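Putative branched chain amino acid ABC transporter, periplasmic amino acid-binding protein (Brucella ovis, PDB 4XFK) serves as the periplasmic component of an amino-acid transport system, probably binding leucine, isoleucine, valine, threonine and alanine for an ABC transporter. Local coordinates at residues 18-23 against 55-60; 245-250 against 291-296. The protein carries 1 engineered substitution. All blocks are in the same frame, centred on the assembly; numbering follows the deposited sequence.

Contact 1 (18-23 with 55-60) closes along the chain before contact 2 (245-250 with 291-296) opens. Their centres lie 19 Å apart and their nearest atoms about 8 Å, so the two do not touch. Contact 1 sits at the C-terminal ends of two neighbouring strands in the five-stranded parallel sheet, whereas 245-250 follows strand 240-243 of the mixed sheet and meets the loop leading into helix 296-312. Helix 26-44 is common ground: E18 and L20 pack on it from contact 1, Q248 and V295 from contact 2. Y31 of this helix, touched by E18 and V295, is a sodium ligand. Contact 1 thus belongs to the parallel sheet of this periplasmic binding fold, contact 2 to loops beside the mixed sheet.

Contact 1 of 2, residues 18-23 against 55-60; sequences ETLSGP and ILEYDN
E18 and D59 pair as a parallel beta bridge, E18 N donating to Y58 O at 3.2 Å and E18 O accepting from N60 N at 2.7 Å, before the two chains diverge with end-to-end directions 82° apart. The bridge closes a beta-alpha-beta crossover: strand 13-18 leads through helix 26-44 to strand 54-59, the outermost strand at this side of the five-stranded parallel sheet in the periplasmic binding fold. D59 CG stands anti to its backbone N (chi1 -175°), and the carboxylate meets the loop after strand 13-18. L20 N descends on D59 OD1 at 2.9 Å from well above the carboxylate plane, while S21 OG donates to the syn lone pair of D59 OD2 at 2.6 Å. Two successive loop residues are thus held by one carboxylate. On the same face of the sheet as D59, the E18 side chain folds back to accept T19 N at OE1 (3.1 Å). S86 OG is a second donor to that oxygen, and E18 OE2 takes G85 N, the amide of a sodium-site residue; E18 may therefore order this edge of the site as a second-shell group. The L20 and E57 side chains cross at about a right angle, with L20 CD1 4.0 Å from E57 CB, and E57 OE1 goes on to a salt bridge with R32 of helix 26-44. N60 OD1 accepts G62 N and N60 ND2 donates to G63 O, at the start of helix 63-76, and a water 2.9 Å from T19 OG1 makes a weak bond to N60 ND2.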
ATOM      1  N   GLU A  18      -1.951  -9.722  10.711  1.00  6.51           N
ATOM      2  CA  GLU A  18      -1.407  -9.976   9.381  1.00  6.69           C
ATOM      3  C   GLU A  18      -1.195 -11.453   9.143  1.00  6.79           C
ATOM      4  O   GLU A  18      -1.210 -12.246  10.078  1.00  7.40           O
ATOM      5  CB  GLU A  18      -0.071  -9.247   9.180  1.00  8.04           C
ATOM      6  CG  GLU A  18      -0.209  -7.869   8.566  1.00  7.62           C
ATOM      7  CD  GLU A  18      -0.843  -7.921   7.189  1.00  7.30           C
ATOM      8  OE1 GLU A  18      -0.822  -9.005   6.562  1.00  8.03           O
ATOM      9  OE2 GLU A  18      -1.362  -6.885   6.731  1.00  8.22           O
ATOM     10  N   THR A  19      -0.988 -11.826   7.886  1.00  7.74           N
ATOM     11  CA  THR A  19      -0.542 -13.175   7.565  1.00  8.01           C
ATOM     12  C   THR A  19       0.946 -13.262   7.866  1.00  6.87           C
ATOM     13  O   THR A  19       1.754 -12.671   7.156  1.00  8.53           O
ATOM     14  CB  THR A  19      -0.780 -13.496   6.083  1.00  8.68           C
ATOM     15  OG1 THR A  19      -2.128 -13.145   5.738  1.00 10.29           O
ATOM     16  CG2 THR A  19      -0.534 -14.981   5.815  1.00  9.80           C
ATOM     17  N   LEU A  20       1.302 -13.990   8.922  1.00  6.63           N
ATOM     18  CA  LEU A  20       2.659 -13.894   9.472  1.00  7.42           C
ATOM     19  C   LEU A  20       3.435 -15.207   9.423  1.00  7.41           C
ATOM     20  O   LEU A  20       4.568 -15.281   9.913  1.00  8.84           O
ATOM     21  CB  LEU A  20       2.630 -13.333  10.901  1.00  8.46           C
ATOM     22  CG  LEU A  20       2.157 -11.875  10.975  1.00  7.52           C
ATOM     23  CD1 LEU A  20       1.940 -11.456  12.423  1.00  9.05           C
ATOM     24  CD2 LEU A  20       3.126 -10.943  10.259  1.00  8.44           C
ATOM     25  N   SER A  21       2.844 -16.243   8.828  1.00  7.63           N
ATOM     26  CA  SER A  21       3.558 -17.504   8.666  1.00  8.72           C
ATOM     27  C   SER A  21       3.008 -18.256   7.472  1.00  8.56           C
ATOM     28  O   SER A  21       1.886 -18.008   7.031  1.00  8.57           O
ATOM     29  CB  SER A  21       3.458 -18.383   9.922  1.00  9.36           C
ATOM     30  OG  SER A  21       2.129 -18.841  10.143  1.00  9.71           O
ATOM     31  N   GLY A  22       3.806 -19.171   6.940  1.00  8.91           N
ATOM     32  CA  GLY A  22       3.323 -20.075   5.914  1.00 10.97           C
ATOM     33  C   GLY A  22       3.456 -19.549   4.496  1.00 10.94           C
ATOM     34  O   GLY A  22       3.973 -18.456   4.267  1.00 10.90           O
ATOM     35  N   PRO A  23       2.978 -20.339   3.523  1.00 11.61           N
ATOM     36  CA  PRO A  23       3.252 -20.082   2.100  1.00 14.41           C
ATOM     37  C   PRO A  23       2.583 -18.832   1.525  1.00 13.81           C
ATOM     38  O   PRO A  23       2.979 -18.398   0.447  1.00 16.16           O
ATOM     39  CB  PRO A  23       2.737 -21.353   1.404  1.00 16.52           C
ATOM     40  CG  PRO A  23       1.744 -21.934   2.351  1.00 16.57           C
ATOM     41  CD  PRO A  23       2.242 -21.601   3.729  1.00 13.27           C
ATOM     42  N   ILE A  55       4.293  -4.200  20.894  1.00  9.25           N
ATOM     43  CA  ILE A  55       3.901  -4.651  19.570  1.00  9.74           C
ATOM     44  C   ILE A  55       3.335  -6.050  19.721  1.00  9.77           C
ATOM     45  O   ILE A  55       4.057  -6.988  20.026  1.00 12.07           O
ATOM     46  CB  ILE A  55       5.099  -4.651  18.610  1.00 11.97           C
ATOM     47  CG1 ILE A  55       5.796  -3.285  18.627  1.00 13.50           C
ATOM     48  CG2 ILE A  55       4.645  -5.008  17.208  1.00 13.47           C
ATOM     49  CD1 ILE A  55       7.079  -3.255  17.840  1.00 16.83           C
ATOM     50  N   LEU A  56       2.025  -6.166  19.551  1.00  8.26           N
ATOM     51  CA  LEU A  56       1.328  -7.427  19.739  1.00  9.07           C
ATOM     52  C   LEU A  56       0.984  -8.005  18.379  1.00  9.20           C
ATOM     53  O   LEU A  56       0.197  -7.433  17.630  1.00 13.40           O
ATOM     54  CB  LEU A  56       0.041  -7.201  20.527  1.00  9.73           C
ATOM     55  CG  LEU A  56       0.155  -6.518  21.892  1.00 14.11           C
ATOM     56  CD1 LEU A  56      -1.222  -6.438  22.543  1.00 14.80           C
ATOM     57  CD2 LEU A  56       1.160  -7.234  22.786  1.00 19.11           C
ATOM     58  N   GLU A  57       1.567  -9.142  18.039  1.00  7.98           N
ATOM     59  CA  GLU A  57       1.359  -9.718  16.716  1.00  7.34           C
ATOM     60  C   GLU A  57       0.307 -10.814  16.736  1.00  6.90           C
ATOM     61  O   GLU A  57       0.292 -11.650  17.642  1.00  7.76           O
ATOM     62  CB  GLU A  57       2.680 -10.267  16.182  1.00  8.90           C
ATOM     63  CG  GLU A  57       3.761  -9.200  16.009  1.00  9.42           C
ATOM     64  CD  GLU A  57       5.099  -9.784  15.602  1.00 11.79           C
ATOM     65  OE1 GLU A  57       5.232 -10.226  14.445  1.00 14.02           O
ATOM     66  OE2 GLU A  57       6.024  -9.812  16.439  1.00 17.16           O
ATOM     67  N   TYR A  58      -0.571 -10.798  15.733  1.00  6.34           N
ATOM     68  CA  TYR A  58      -1.622 -11.804  15.570  1.00  6.48           C
ATOM     69  C   TYR A  58      -1.578 -12.365  14.160  1.00  7.36           C
ATOM     70  O   TYR A  58      -1.923 -11.685  13.198  1.00  8.24           O
ATOM     71  CB  TYR A  58      -3.011 -11.214  15.870  1.00  8.56           C
ATOM     72  CG  TYR A  58      -3.127 -10.731  17.290  1.00  9.16           C
ATOM     73  CD1 TYR A  58      -2.665  -9.472  17.647  1.00  9.92           C
ATOM     74  CD2 TYR A  58      -3.671 -11.536  18.281  1.00 10.21           C
ATOM     75  CE1 TYR A  58      -2.734  -9.031  18.955  1.00 10.68           C
ATOM     76  CE2 TYR A  58      -3.754 -11.095  19.592  1.00 11.33           C
ATOM     77  CZ  TYR A  58      -3.280  -9.844  19.916  1.00 11.33           C
ATOM     78  OH  TYR A  58      -3.346  -9.386  21.211  1.00 13.60           O
ATOM     79  N   ASP A  59      -1.121 -13.601  14.046  1.00  7.34           N
ATOM     80  CA  ASP A  59      -1.018 -14.297  12.770  1.00  7.83           C
ATOM     81  C   ASP A  59      -2.408 -14.702  12.312  1.00 10.05           C
ATOM     82  O   ASP A  59      -3.045 -15.557  12.917  1.00 14.85           O
ATOM     83  CB  ASP A  59      -0.122 -15.519  12.963  1.00  8.04           C
ATOM     84  CG  ASP A  59       0.167 -16.274  11.677  1.00  8.43           C
ATOM     85  OD1 ASP A  59      -0.221 -15.815  10.577  1.00  8.10           O
ATOM     86  OD2 ASP A  59       0.805 -17.352  11.787  1.00  9.17           O
ATOM     87  N   ASN A  60      -2.888 -14.058  11.256  1.00  7.87           N
ATOM     88  CA  ASN A  60      -4.202 -14.334  10.712  1.00  8.45           C
ATOM     89  C   ASN A  60      -4.085 -15.275   9.522  1.00  8.36           C
ATOM     90  O   ASN A  60      -3.620 -14.880   8.447  1.00 10.53           O
ATOM     91  CB  ASN A  60      -4.907 -13.047  10.271  1.00 10.11           C
ATOM     92  CG  ASN A  60      -6.231 -13.329   9.597  1.00 11.77           C
ATOM     93  OD1 ASN A  60      -6.861 -14.356   9.871  1.00 13.10           O
ATOM     94  ND2 ASN A  60      -6.649 -12.448   8.692  1.00 12.60           N
TER
HETATM   95  O   HOH W   1      -4.367 -11.632   6.705  1.00 17.14           O

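Contact 2 of 2, residues 245-250 against 291-296; sequences FLDQPG and YPSYVE
D247 OD2 receives Y294 N at 2.9 Å with an N-H...O angle of 160°, the amide approaching from above the carboxylate plane. The bond joins two largely buried turns of the periplasmic binding fold: a type I turn from F245 to Q248, after strand 240-243, and a type II' turn from S293 to E296, leading into helix 296-312. The Y294 ring fills the join. Q248 lies alongside it, both side chains running the same way, with Q248 CB 3.6 Å from the Y294 ring centroid in a CH-pi contact nearly on the ring normal. Q248 CG continues anti to its backbone N (chi1 177°), and the terminal amide plane stacks over the ring, tilted by just 14°. V295 CG1 covers the opposite face of that ring. F245 approaches the Y294 rim, F245 CD1 lying 3.7 Å from Y294 CE1; the F245 ring also meets W168 and W221 and lies near a bound acetate, probably from the crystallisation liquor, consistent with a place in a pocket wall. S222 N bonds Q248 OE1, and T27 OG1 bonds Y294 OH. The type II' turn is closed by E296 N to S293 O (3.0 Å), and S293 N uses the anti lone pair of E296 OE1.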
ATOM      1  N   PHE A 245       2.278  -3.027  -8.202  1.00  5.74           N
ATOM      2  CA  PHE A 245       3.019  -3.927  -7.304  1.00  6.04           C
ATOM      3  C   PHE A 245       4.150  -4.712  -7.960  1.00  6.11           C
ATOM      4  O   PHE A 245       4.615  -5.706  -7.393  1.00  6.63           O
ATOM      5  CB  PHE A 245       2.069  -4.915  -6.612  1.00  6.19           C
ATOM      6  CG  PHE A 245       0.961  -4.252  -5.829  1.00  6.31           C
ATOM      7  CD1 PHE A 245       1.232  -3.229  -4.931  1.00  6.79           C
ATOM      8  CD2 PHE A 245      -0.352  -4.656  -5.998  1.00  6.23           C
ATOM      9  CE1 PHE A 245       0.199  -2.611  -4.227  1.00  7.45           C
ATOM     10  CE2 PHE A 245      -1.380  -4.057  -5.295  1.00  6.92           C
ATOM     11  CZ  PHE A 245      -1.108  -3.030  -4.402  1.00  7.33           C
ATOM     12  N   LEU A 246       4.644  -4.265  -9.115  1.00  5.88           N
ATOM     13  CA  LEU A 246       5.687  -5.038  -9.784  1.00  6.11           C
ATOM     14  C   LEU A 246       6.979  -5.139  -8.974  1.00  7.14           C
ATOM     15  O   LEU A 246       7.735  -6.096  -9.149  1.00  8.02           O
ATOM     16  CB  LEU A 246       5.985  -4.484 -11.176  1.00  7.21           C
ATOM     17  CG  LEU A 246       6.837  -5.380 -12.077  1.00  9.22           C
ATOM     18  CD1 LEU A 246       6.147  -6.705 -12.371  1.00 10.56           C
ATOM     19  CD2 LEU A 246       7.184  -4.657 -13.361  1.00  9.45           C
ATOM     20  N   ASP A 247       7.233  -4.187  -8.072  1.00  7.10           N
ATOM     21  CA  ASP A 247       8.480  -4.226  -7.299  1.00  6.72           C
ATOM     22  C   ASP A 247       8.421  -5.166  -6.086  1.00  6.64           C
ATOM     23  O   ASP A 247       9.365  -5.224  -5.308  1.00  8.16           O
ATOM     24  CB  ASP A 247       8.971  -2.822  -6.912  1.00  7.65           C
ATOM     25  CG  ASP A 247       8.018  -2.097  -5.993  1.00  8.52           C
ATOM     26  OD1 ASP A 247       6.814  -2.395  -6.038  1.00  9.87           O
ATOM     27  OD2 ASP A 247       8.479  -1.227  -5.228  1.00  9.91           O
ATOM     28  N   GLN A 248       7.340  -5.928  -5.938  1.00  6.89           N
ATOM     29  CA  GLN A 248       7.370  -7.040  -5.000  1.00  7.73           C
ATOM     30  C   GLN A 248       8.528  -7.956  -5.369  1.00  8.00           C
ATOM     31  O   GLN A 248       8.694  -8.304  -6.531  1.00  8.42           O
ATOM     32  CB  GLN A 248       6.066  -7.841  -5.030  1.00  7.24           C
ATOM     33  CG  GLN A 248       6.142  -9.054  -4.100  1.00  7.62           C
ATOM     34  CD  GLN A 248       4.825  -9.777  -3.908  1.00  8.67           C
ATOM     35  OE1 GLN A 248       3.861  -9.550  -4.637  1.00 10.35           O
ATOM     36  NE2 GLN A 248       4.773 -10.642  -2.900  1.00 10.74           N
ATOM     37  N   PRO A 249       9.332  -8.359  -4.377  1.00  8.64           N
ATOM     38  CA  PRO A 249      10.453  -9.255  -4.688  1.00 10.32           C
ATOM     39  C   PRO A 249      10.008 -10.503  -5.444  1.00 10.68           C
ATOM     40  O   PRO A 249       8.995 -11.117  -5.079  1.00 11.05           O
ATOM     41  CB  PRO A 249      10.996  -9.608  -3.304  1.00 12.59           C
ATOM     42  CG  PRO A 249      10.700  -8.383  -2.486  1.00 11.85           C
ATOM     43  CD  PRO A 249       9.348  -7.919  -2.969  1.00  9.93           C
ATOM     44  N   GLY A 250      10.742 -10.831  -6.508  1.00 10.34           N
ATOM     45  CA  GLY A 250      10.495 -12.018  -7.310  1.00 10.38           C
ATOM     46  C   GLY A 250      10.017 -11.765  -8.738  1.00  9.68           C
ATOM     47  O   GLY A 250      10.281 -12.570  -9.639  1.00 10.26           O
ATOM     48  N   TYR A 291      16.680  -4.039   0.900  1.00 10.30           N
ATOM     49  CA  TYR A 291      16.235  -2.706   0.527  1.00 10.39           C
ATOM     50  C   TYR A 291      14.706  -2.653   0.547  1.00  8.32           C
ATOM     51  O   TYR A 291      14.030  -3.641   0.257  1.00  9.83           O
ATOM     52  CB  TYR A 291      16.756  -2.345  -0.866  1.00 10.15           C
ATOM     53  CG  TYR A 291      18.233  -2.019  -0.922  1.00 10.55           C
ATOM     54  CD1 TYR A 291      18.754  -0.942  -0.211  1.00 11.75           C
ATOM     55  CD2 TYR A 291      19.102  -2.770  -1.702  1.00 11.95           C
ATOM     56  CE1 TYR A 291      20.106  -0.632  -0.270  1.00 12.61           C
ATOM     57  CE2 TYR A 291      20.450  -2.462  -1.774  1.00 13.12           C
ATOM     58  CZ  TYR A 291      20.948  -1.398  -1.054  1.00 13.12           C
ATOM     59  OH  TYR A 291      22.292  -1.098  -1.134  1.00 14.30           O
ATOM     60  N   PRO A 292      14.144  -1.493   0.899  1.00  7.84           N
ATOM     61  CA  PRO A 292      12.684  -1.380   0.985  1.00  7.61           C
ATOM     62  C   PRO A 292      12.034  -1.265  -0.391  1.00  7.81           C
ATOM     63  O   PRO A 292      12.519  -0.558  -1.272  1.00  9.62           O
ATOM     64  CB  PRO A 292      12.484  -0.092   1.788  1.00  9.25           C
ATOM     65  CG  PRO A 292      13.696   0.729   1.445  1.00  9.80           C
ATOM     66  CD  PRO A 292      14.828  -0.244   1.275  1.00  9.32           C
ATOM     67  N   SER A 293      10.929  -1.969  -0.577  1.00  8.45           N
ATOM     68  CA  SER A 293      10.175  -1.847  -1.821  1.00  8.83           C
ATOM     69  C   SER A 293       8.740  -2.279  -1.564  1.00  7.56           C
ATOM     70  O   SER A 293       8.398  -2.683  -0.452  1.00  7.29           O
ATOM     71  CB  SER A 293      10.783  -2.718  -2.919  1.00 12.42           C
ATOM     72  OG  SER A 293      10.598  -4.090  -2.620  1.00 14.48           O
ATOM     73  N   TYR A 294       7.904  -2.165  -2.596  1.00  7.28           N
ATOM     74  CA  TYR A 294       6.577  -2.759  -2.579  1.00  6.99           C
ATOM     75  C   TYR A 294       5.792  -2.164  -1.387  1.00  6.44           C
ATOM     76  O   TYR A 294       5.698  -0.936  -1.292  1.00  7.37           O
ATOM     77  CB  TYR A 294       6.747  -4.287  -2.588  1.00  7.11           C
ATOM     78  CG  TYR A 294       5.505  -5.166  -2.514  1.00  6.82           C
ATOM     79  CD1 TYR A 294       4.346  -4.874  -3.228  1.00  6.52           C
ATOM     80  CD2 TYR A 294       5.513  -6.311  -1.719  1.00  7.01           C
ATOM     81  CE1 TYR A 294       3.231  -5.707  -3.141  1.00  6.63           C
ATOM     82  CE2 TYR A 294       4.416  -7.141  -1.625  1.00  6.86           C
ATOM     83  CZ  TYR A 294       3.277  -6.824  -2.334  1.00  6.97           C
ATOM     84  OH  TYR A 294       2.164  -7.631  -2.257  1.00  7.16           O
ATOM     85  N   VAL A 295       5.272  -2.981  -0.472  1.00  6.10           N
ATOM     86  CA  VAL A 295       4.410  -2.487   0.612  1.00  6.39           C
ATOM     87  C   VAL A 295       5.156  -1.721   1.712  1.00  5.85           C
ATOM     88  O   VAL A 295       4.534  -1.051   2.548  1.00  6.11           O
ATOM     89  CB  VAL A 295       3.608  -3.638   1.262  1.00  7.07           C
ATOM     90  CG1 VAL A 295       2.662  -4.263   0.222  1.00  7.13           C
ATOM     91  CG2 VAL A 295       4.546  -4.688   1.847  1.00  7.84           C
ATOM     92  N   GLU A 296       6.484  -1.821   1.731  1.00  6.53           N
ATOM     93  CA  GLU A 296       7.247  -1.326   2.878  1.00  7.09           C
ATOM     94  C   GLU A 296       7.290   0.200   3.039  1.00  6.99           C
ATOM     95  O   GLU A 296       7.082   0.686   4.146  1.00  7.13           O
ATOM     96  CB  GLU A 296       8.648  -1.947   2.915  1.00  6.64           C
ATOM     97  CG  GLU A 296       8.595  -3.461   3.006  1.00  7.27           C
ATOM     98  CD  GLU A 296       9.964  -4.100   2.916  1.00  8.32           C
ATOM     99  OE1 GLU A 296      10.645  -3.930   1.877  1.00  9.48           O
ATOM    100  OE2 GLU A 296      10.362  -4.780   3.888  1.00  8.71           O
TER